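Local coordinates for protein CysE, serine acetyltransferase (Brucella abortus, PDB 4HZD) that probably transfers the acetyl group of acetyl-coenzyme A to L-serine, giving O-acetylserine for cysteine biosynthesis, at residues Gly171-Val180 against Ser185-Gly193. Sequence-based numbering, arbitrary orientation.
Sequences GLVVGETAVV and SILHGVTLG. With COA (coenzyme A), chain C.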
loop_
_atom_site.group_PDB
_atom_site.type_symbol
_atom_site.label_atom_id
_atom_site.label_comp_id
_atom_site.label_asym_id
_atom_site.label_seq_id
_atom_site.Cartn_x
_atom_site.Cartn_y
_atom_site.Cartn_z
ATOM N N GLY A 171 8.684 -3.183 -24.922
ATOM C CA GLY A 171 9.338 -4.354 -25.528
ATOM C C GLY A 171 10.801 -4.079 -25.880
ATOM O O GLY A 171 11.472 -4.934 -26.425
ATOM N N LEU A 172 11.275 -2.870 -25.586
ATOM C CA LEU A 172 12.668 -2.546 -25.785
ATOM C C LEU A 172 13.608 -3.431 -25.001
ATOM O O LEU A 172 13.454 -3.612 -23.797
ATOM C CB LEU A 172 12.962 -1.068 -25.457
ATOM C CG LEU A 172 14.405 -0.563 -25.648
ATOM C CD1 LEU A 172 14.795 -0.488 -27.130
ATOM C CD2 LEU A 172 14.575 0.806 -25.011
ATOM N N VAL A 173 14.591 -3.966 -25.719
ATOM C CA VAL A 173 15.697 -4.700 -25.139
ATOM C C VAL A 173 17.040 -4.125 -25.656
ATOM O O VAL A 173 17.295 -4.019 -26.875
ATOM C CB VAL A 173 15.620 -6.226 -25.433
ATOM C CG1 VAL A 173 16.845 -6.936 -24.890
ATOM C CG2 VAL A 173 14.357 -6.881 -24.872
ATOM N N VAL A 174 17.915 -3.778 -24.720
ATOM C CA VAL A 174 19.236 -3.270 -25.040
ATOM C C VAL A 174 20.279 -4.051 -24.239
ATOM O O VAL A 174 20.270 -4.055 -22.986
ATOM C CB VAL A 174 19.336 -1.765 -24.732
ATOM C CG1 VAL A 174 20.737 -1.192 -24.998
ATOM C CG2 VAL A 174 18.248 -1.021 -25.495
ATOM N N GLY A 175 21.188 -4.674 -24.978
ATOM C CA GLY A 175 22.227 -5.491 -24.399
ATOM C C GLY A 175 23.357 -4.740 -23.720
ATOM O O GLY A 175 23.562 -3.541 -23.905
ATOM N N GLU A 176 24.091 -5.494 -22.925
ATOM C CA GLU A 176 25.181 -5.018 -22.104
ATOM C C GLU A 176 26.239 -4.171 -22.808
ATOM O O GLU A 176 26.730 -3.198 -22.219
ATOM C CB GLU A 176 25.828 -6.249 -21.442
ATOM C CG GLU A 176 27.092 -5.948 -20.678
ATOM C CD GLU A 176 27.769 -7.214 -20.188
ATOM O OE1 GLU A 176 27.480 -8.291 -20.744
ATOM O OE2 GLU A 176 28.569 -7.107 -19.241
ATOM N N THR A 177 26.598 -4.526 -24.053
ATOM C CA THR A 177 27.649 -3.806 -24.761
ATOM C C THR A 177 27.133 -2.893 -25.872
ATOM O O THR A 177 27.910 -2.447 -26.745
ATOM C CB THR A 177 28.705 -4.762 -25.342
ATOM O OG1 THR A 177 28.119 -5.515 -26.416
ATOM C CG2 THR A 177 29.231 -5.700 -24.222
ATOM N N ALA A 178 25.825 -2.643 -25.872
ATOM C CA ALA A 178 25.250 -1.630 -26.804
ATOM C C ALA A 178 25.684 -0.214 -26.473
ATOM O O ALA A 178 25.869 0.158 -25.279
ATOM C CB ALA A 178 23.732 -1.697 -26.828
ATOM N N VAL A 179 25.826 0.569 -27.546
ATOM C CA VAL A 179 26.102 1.997 -27.472
ATOM C C VAL A 179 25.088 2.728 -28.363
ATOM O O VAL A 179 24.917 2.393 -29.533
ATOM C CB VAL A 179 27.528 2.382 -27.893
ATOM C CG1 VAL A 179 27.712 3.880 -27.731
ATOM C CG2 VAL A 179 28.571 1.636 -27.061
ATOM N N VAL A 180 24.381 3.682 -27.769
ATOM C CA VAL A 180 23.531 4.576 -28.521
ATOM C C VAL A 180 24.073 5.996 -28.351
ATOM O O VAL A 180 24.199 6.484 -27.228
ATOM C CB VAL A 180 22.058 4.511 -28.026
ATOM C CG1 VAL A 180 21.163 5.400 -28.875
ATOM C CG2 VAL A 180 21.552 3.091 -28.031
ATOM N N SER A 185 16.179 8.313 -32.177
ATOM C CA SER A 185 14.793 7.963 -31.859
ATOM C C SER A 185 14.601 6.469 -32.008
ATOM O O SER A 185 14.977 5.872 -33.040
ATOM C CB SER A 185 13.794 8.708 -32.745
ATOM O OG SER A 185 13.930 10.104 -32.543
ATOM N N ILE A 186 14.038 5.842 -30.968
ATOM C CA ILE A 186 13.818 4.393 -30.956
ATOM C C ILE A 186 12.345 4.081 -30.630
ATOM O O ILE A 186 11.780 4.605 -29.663
ATOM C CB ILE A 186 14.754 3.661 -29.954
ATOM C CG1 ILE A 186 16.239 4.042 -30.153
ATOM C CG2 ILE A 186 14.570 2.135 -30.021
ATOM C CD1 ILE A 186 17.185 3.347 -29.196
ATOM N N LEU A 187 11.720 3.224 -31.424
ATOM C CA LEU A 187 10.330 2.870 -31.155
ATOM C C LEU A 187 10.170 1.613 -30.280
ATOM O O LEU A 187 11.154 1.049 -29.859
ATOM C CB LEU A 187 9.515 2.857 -32.469
ATOM C CG LEU A 187 8.990 4.320 -32.514
ATOM C CD1 LEU A 187 9.792 5.246 -33.411
ATOM C CD2 LEU A 187 7.490 4.400 -32.743
ATOM N N HIS A 188 8.936 1.225 -29.967
ATOM C CA HIS A 188 8.648 -0.033 -29.227
ATOM C C HIS A 188 8.981 -1.256 -30.066
ATOM O O HIS A 188 9.037 -1.182 -31.312
ATOM C CB HIS A 188 7.169 -0.114 -28.886
ATOM C CG HIS A 188 6.278 0.026 -30.098
ATOM N ND1 HIS A 188 6.164 1.190 -30.774
ATOM C CD2 HIS A 188 5.468 -0.901 -30.762
ATOM C CE1 HIS A 188 5.311 1.033 -31.806
ATOM N NE2 HIS A 188 4.892 -0.257 -31.808
ATOM N N GLY A 189 9.195 -2.366 -29.370
ATOM C CA GLY A 189 9.498 -3.682 -29.963
ATOM C C GLY A 189 10.915 -3.763 -30.535
ATOM O O GLY A 189 11.207 -4.635 -31.330
ATOM N N VAL A 190 11.780 -2.852 -30.124
ATOM C CA VAL A 190 13.145 -2.789 -30.678
ATOM C C VAL A 190 14.138 -3.577 -29.828
ATOM O O VAL A 190 14.121 -3.479 -28.589
ATOM C CB VAL A 190 13.616 -1.350 -30.918
ATOM C CG1 VAL A 190 15.129 -1.318 -31.183
ATOM C CG2 VAL A 190 12.859 -0.765 -32.118
ATOM N N THR A 191 14.950 -4.401 -30.498
ATOM C CA THR A 191 16.061 -5.118 -29.845
ATOM C C THR A 191 17.388 -4.583 -30.392
ATOM O O THR A 191 17.661 -4.597 -31.634
ATOM C CB THR A 191 16.007 -6.642 -30.070
ATOM O OG1 THR A 191 14.768 -7.185 -29.600
ATOM C CG2 THR A 191 17.133 -7.362 -29.301
ATOM N N LEU A 192 18.209 -4.105 -29.474
ATOM C CA LEU A 192 19.623 -3.932 -29.738
ATOM C C LEU A 192 20.324 -5.072 -29.047
ATOM O O LEU A 192 20.673 -4.994 -27.863
ATOM C CB LEU A 192 20.112 -2.573 -29.255
ATOM C CG LEU A 192 19.236 -1.435 -29.768
ATOM C CD1 LEU A 192 19.848 -0.142 -29.233
ATOM C CD2 LEU A 192 19.192 -1.414 -31.294
ATOM N N GLY A 193 20.432 -6.184 -29.770
ATOM C CA GLY A 193 20.804 -7.445 -29.135
ATOM C C GLY A 193 21.981 -8.170 -29.769
ATOM O O GLY A 193 22.744 -7.571 -30.551
HETATM N N1A COA C . 16.283 -13.244 -40.419
HETATM C C2A COA C . 16.448 -13.461 -41.742
HETATM N N3A COA C . 17.529 -14.083 -42.260
HETATM C C4A COA C . 18.540 -14.512 -41.451
HETATM C C5A COA C . 18.443 -14.298 -39.997
HETATM C C6A COA C . 17.213 -13.618 -39.504
HETATM N N6A COA C . 17.015 -13.373 -38.182
HETATM N N7A COA C . 19.571 -14.822 -39.466
HETATM C C8A COA C . 20.323 -15.328 -40.482
HETATM N N9A COA C . 19.701 -15.136 -41.662
HETATM C C1B COA C . 20.171 -15.523 -43.019
HETATM C C2B COA C . 21.350 -14.678 -43.480
HETATM O O2B COA C . 20.913 -13.440 -44.042
HETATM C C3B COA C . 22.004 -15.583 -44.506
HETATM O O3B COA C . 21.407 -15.386 -45.804
HETATM P P3B COA C . 22.283 -15.284 -47.169
HETATM O O7A COA C . 23.181 -16.504 -47.073
HETATM O O8A COA C . 23.003 -13.953 -47.076
HETATM O O9A COA C . 21.263 -15.317 -48.293
HETATM C C4B COA C . 21.717 -16.995 -43.982
HETATM O O4B COA C . 20.599 -16.886 -43.089
HETATM C C5B COA C . 22.899 -17.593 -43.223
HETATM O O5B COA C . 23.183 -16.787 -42.075
HETATM P P1A COA C . 24.100 -17.304 -40.850
HETATM O O1A COA C . 24.290 -16.127 -39.916
HETATM O O2A COA C . 25.310 -18.015 -41.427
HETATM O O3A COA C . 23.144 -18.414 -40.149
HETATM P P2A COA C . 23.194 -18.826 -38.582
HETATM O O4A COA C . 24.625 -18.713 -38.118
HETATM O O5A COA C . 22.458 -20.137 -38.396
HETATM O O6A COA C . 22.325 -17.654 -37.869
HETATM C CBP COA C . 20.749 -17.220 -36.003
HETATM C CCP COA C . 22.181 -17.543 -36.443
HETATM C CDP COA C . 19.819 -17.236 -37.207
HETATM C CEP COA C . 20.324 -18.317 -35.022
HETATM C CAP COA C . 20.750 -15.820 -35.327
HETATM O OAP COA C . 21.287 -14.797 -36.195
HETATM C C9P COA C . 19.403 -15.348 -34.810
HETATM O O9P COA C . 18.742 -14.513 -35.425
HETATM N N8P COA C . 19.008 -15.895 -33.659
HETATM C C7P COA C . 18.283 -15.182 -32.631
HETATM C C6P COA C . 19.200 -14.468 -31.640
HETATM C C5P COA C . 18.400 -13.448 -30.858
HETATM O O5P COA C . 17.180 -13.415 -30.954
HETATM N N4P COA C . 19.125 -12.621 -30.083
HETATM C C3P COA C . 18.631 -11.448 -29.380
HETATM C C2P COA C . 19.597 -11.018 -28.278
HETATM S S1P COA C . 18.743 -9.899 -27.144
#
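Val-173 and Leu-192 sit on neighbouring parallel strands, 172-174 and 191-193, which belong to one wall of the left-handed beta-helix and stack one coil upon the next. Val-173 N donates to Val-190 O at 2.9 Å, Leu-192 N to Val-173 O at 2.8 Å, and Gly-175 N to Leu-192 O, each bond nearly straight. Val-190 O also takes a CA-H contact from Leu-172.

Packing is tight inside the coil. With CG of Leu-172 trans to N (chi1 -179°) and chi2 at 70°, CD1 comes 3.4 Å from Val-190 O, touches the Val-190 side chain, and meets Ile-186 CG2 of the third wall at 3.9 Å, the Leu-172 and Ile-186 side chains crossing at about a right angle. Leu-192 likewise crosses Val-180 of the second wall, CD1 to CG2 3.8 Å, while Val-174 lies side by side with Leu-192. Leu-166 and Ile-212, from the coils before and after, continue this core.

At the corner, Gly-171 and Gly-189, both at positive phi, cross closely, CA to CA 4.5 Å, with no room for a CB on Gly-171; unlike the buried core, both are partly exposed. On the outer face, Thr-191 CG2 lies 3.7 Å from the coenzyme A sulfur S1P, and Gly-193 CA 3.8 Å from S1P, its missing side chain making room for the thiol. Thr-191 OG1 is hydrogen-bonded to His-188 NE2 of a neighbouring subunit. Three walls thus close on an apolar interior, while outside the cofactor bonds Lys-197 and also Ala-214 and Ala-232 of that subunit, consistent with a coenzyme A site at the subunit boundary.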